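Cysteine synthase 3 (Entamoeba histolytica, PDB 6KR5) probably catalyses the pyridoxal-phosphate-dependent synthesis of L-cysteine from O-acetyl-L-serine and sulfide. Local coordinates at residues Ile13-Asn16 with Ile17-Ile21. Sequence-based numbering, arbitrary orientation. Where two conformers were deposited one is given.
Sequences IYHN and ILETI
Leu-18 meets Asn-16 at the start of the 3-10 turn 17-20. Its backbone N gives a weak bond to Asn-16 OD1 at 2.9 Å, which closes an Asx turn. Asn-16 CG sits between its own backbone N and carbonyl carbon (chi1 56°), which swings OD1 forward to the N-H groups at the start of the 3-10 segment. The Leu-18 side chain packs on Phe-63 of helix 58-72 and on Val-99 and Phe-100 of helix 88-100.

Glu-19 N donates to Asn-16 O at 3.1 Å. The extended Glu-19 side chain brings OE1 to His-15 N at 2.8 Å, in a nearly straight bond (173°) from above the carboxylate plane. His-15 ND1 adds weak bonds to both carboxylate oxygens, with ring and carboxylate planes 72° apart. One water links OE1 to Ile-13 O, and another donates to OE2 and takes a weak bond from Asn-16 ND2.

Thr-20 lays CG2 over one face of the Tyr-14 ring, a CH-pi contact 3.9 Å from the centroid. Asn-7 of the second subunit bonds to both Tyr-14 OH and Thr-20 O, so the turn lies at the dimer interface.

Arg-12 forms a salt bridge with Glu-19 OE1. With the His-15 bonds, this probably favours an ionised carboxylate.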
ATOM      1  N   ILE B  13      -7.668 -18.350  -1.783  0.68 24.65           N
ATOM      2  CA  ILE B  13      -6.836 -18.304  -0.587  0.68 22.30           C
ATOM      3  C   ILE B  13      -5.392 -18.405  -1.053  0.68 22.78           C
ATOM      4  O   ILE B  13      -4.940 -19.462  -1.518  0.68 25.05           O
ATOM      5  CB  ILE B  13      -7.189 -19.403   0.423  0.68 23.05           C
ATOM      6  CG1 ILE B  13      -8.574 -19.134   1.020  0.68 23.06           C
ATOM      7  CG2 ILE B  13      -6.148 -19.447   1.543  0.68 23.53           C
ATOM      8  CD1 ILE B  13      -9.040 -20.202   1.981  0.68 23.70           C
ATOM      9  N   TYR B  14      -4.677 -17.285  -0.962  1.00 21.33           N
ATOM     10  CA  TYR B  14      -3.293 -17.220  -1.404  1.00 20.51           C
ATOM     11  C   TYR B  14      -2.411 -18.037  -0.467  1.00 20.28           C
ATOM     12  O   TYR B  14      -2.592 -18.010   0.748  1.00 21.21           O
ATOM     13  CB  TYR B  14      -2.845 -15.758  -1.449  1.00 19.01           C
ATOM     14  CG  TYR B  14      -3.619 -14.934  -2.455  1.00 22.25           C
ATOM     15  CD1 TYR B  14      -4.819 -14.326  -2.111  1.00 20.62           C
ATOM     16  CD2 TYR B  14      -3.163 -14.797  -3.760  1.00 20.75           C
ATOM     17  CE1 TYR B  14      -5.535 -13.586  -3.035  1.00 23.50           C
ATOM     18  CE2 TYR B  14      -3.863 -14.062  -4.689  1.00 22.06           C
ATOM     19  CZ  TYR B  14      -5.052 -13.463  -4.328  1.00 23.22           C
ATOM     20  OH  TYR B  14      -5.757 -12.720  -5.251  1.00 26.00           O
ATOM     21  N   HIS B  15      -1.449 -18.770  -1.029  1.00 19.01           N
ATOM     22  CA  HIS B  15      -0.628 -19.625  -0.174  1.00 20.16           C
ATOM     23  C   HIS B  15       0.449 -18.861   0.570  1.00 20.64           C
ATOM     24  O   HIS B  15       0.946 -19.356   1.584  1.00 22.35           O
ATOM     25  CB  HIS B  15       0.027 -20.740  -0.988  1.00 22.84           C
ATOM     26  CG  HIS B  15      -0.958 -21.693  -1.590  1.00 24.81           C
ATOM     27  ND1 HIS B  15      -1.198 -21.754  -2.944  1.00 33.42           N
ATOM     28  CD2 HIS B  15      -1.770 -22.614  -1.020  1.00 32.09           C
ATOM     29  CE1 HIS B  15      -2.119 -22.672  -3.184  1.00 30.93           C
ATOM     30  NE2 HIS B  15      -2.479 -23.210  -2.034  1.00 32.22           N
ATOM     31  N   ASN B  16       0.834 -17.689   0.081  1.00 19.30           N
ATOM     32  CA  ASN B  16       1.809 -16.835   0.743  1.00 19.84           C
ATOM     33  C   ASN B  16       1.729 -15.476   0.072  1.00 19.90           C
ATOM     34  O   ASN B  16       1.038 -15.303  -0.937  1.00 20.16           O
ATOM     35  CB  ASN B  16       3.219 -17.407   0.652  1.00 20.50           C
ATOM     36  CG  ASN B  16       3.635 -17.664  -0.776  1.00 25.83           C
ATOM     37  OD1 ASN B  16       3.775 -16.732  -1.564  1.00 22.39           O
ATOM     38  ND2 ASN B  16       3.806 -18.935  -1.127  1.00 26.59           N
ATOM     39  N   ILE B  17       2.469 -14.516   0.629  1.00 19.17           N
ATOM     40  CA  ILE B  17       2.341 -13.141   0.155  1.00 21.17           C
ATOM     41  C   ILE B  17       2.827 -13.002  -1.281  1.00 20.91           C
ATOM     42  O   ILE B  17       2.366 -12.114  -2.005  1.00 17.97           O
ATOM     43  CB  ILE B  17       3.067 -12.177   1.122  1.00 18.51           C
ATOM     44  CG1 ILE B  17       2.639 -10.730   0.871  1.00 19.33           C
ATOM     45  CG2 ILE B  17       4.595 -12.327   1.057  1.00 18.08           C
ATOM     46  CD1 ILE B  17       1.172 -10.494   1.124  1.00 19.13           C
ATOM     47  N   LEU B  18       3.748 -13.863  -1.734  1.00 20.99           N
ATOM     48  CA  LEU B  18       4.248 -13.715  -3.097  1.00 18.18           C
ATOM     49  C   LEU B  18       3.147 -13.950  -4.121  1.00 18.06           C
ATOM     50  O   LEU B  18       3.187 -13.378  -5.218  1.00 19.69           O
ATOM     51  CB  LEU B  18       5.411 -14.672  -3.345  1.00 18.38           C
ATOM     52  CG  LEU B  18       6.561 -14.521  -2.359  1.00 20.61           C
ATOM     53  CD1 LEU B  18       7.721 -15.394  -2.815  1.00 19.67           C
ATOM     54  CD2 LEU B  18       7.015 -13.071  -2.279  1.00 25.09           C
ATOM     55  N   GLU B  19       2.159 -14.777  -3.785  1.00 18.69           N
ATOM     56  CA  GLU B  19       1.073 -15.056  -4.716  1.00 20.28           C
ATOM     57  C   GLU B  19       0.132 -13.876  -4.899  1.00 19.81           C
ATOM     58  O   GLU B  19      -0.707 -13.920  -5.805  1.00 22.78           O
ATOM     59  CB  GLU B  19       0.281 -16.279  -4.258  1.00 21.31           C
ATOM     60  CG  GLU B  19       1.128 -17.545  -4.293  1.00 22.46           C
ATOM     61  CD  GLU B  19       0.315 -18.827  -4.253  1.00 25.91           C
ATOM     62  OE1 GLU B  19      -0.841 -18.809  -3.793  1.00 23.48           O
ATOM     63  OE2 GLU B  19       0.856 -19.864  -4.695  1.00 29.98           O
ATOM     64  N   THR B  20       0.231 -12.841  -4.063  1.00 19.47           N
ATOM     65  CA  THR B  20      -0.564 -11.630  -4.259  1.00 19.62           C
ATOM     66  C   THR B  20       0.128 -10.601  -5.139  1.00 20.50           C
ATOM     67  O   THR B  20      -0.466  -9.554  -5.414  1.00 20.06           O
ATOM     68  CB  THR B  20      -0.922 -10.948  -2.928  1.00 19.73           C
ATOM     69  OG1 THR B  20       0.238 -10.334  -2.353  1.00 19.25           O
ATOM     70  CG2 THR B  20      -1.540 -11.921  -1.935  1.00 20.06           C
ATOM     71  N   ILE B  21       1.355 -10.868  -5.584  1.00 19.22           N
ATOM     72  CA  ILE B  21       2.068  -9.911  -6.415  1.00 16.89           C
ATOM     73  C   ILE B  21       1.397  -9.805  -7.775  1.00 21.45           C
ATOM     74  O   ILE B  21       0.971 -10.814  -8.361  1.00 22.72           O
ATOM     75  CB  ILE B  21       3.537 -10.334  -6.561  1.00 18.73           C
ATOM     76  CG1 ILE B  21       4.245 -10.206  -5.226  1.00 18.52           C
ATOM     77  CG2 ILE B  21       4.260  -9.502  -7.633  1.00 22.04           C
ATOM     78  CD1 ILE B  21       5.669 -10.757  -5.269  1.00 21.07           C
TER
HETATM   79  O   HOH W   1      -3.708 -19.658  -4.199  1.00 30.61           O
HETATM   80  O   HOH W   2       3.202 -20.677  -3.613  1.00 38.18           O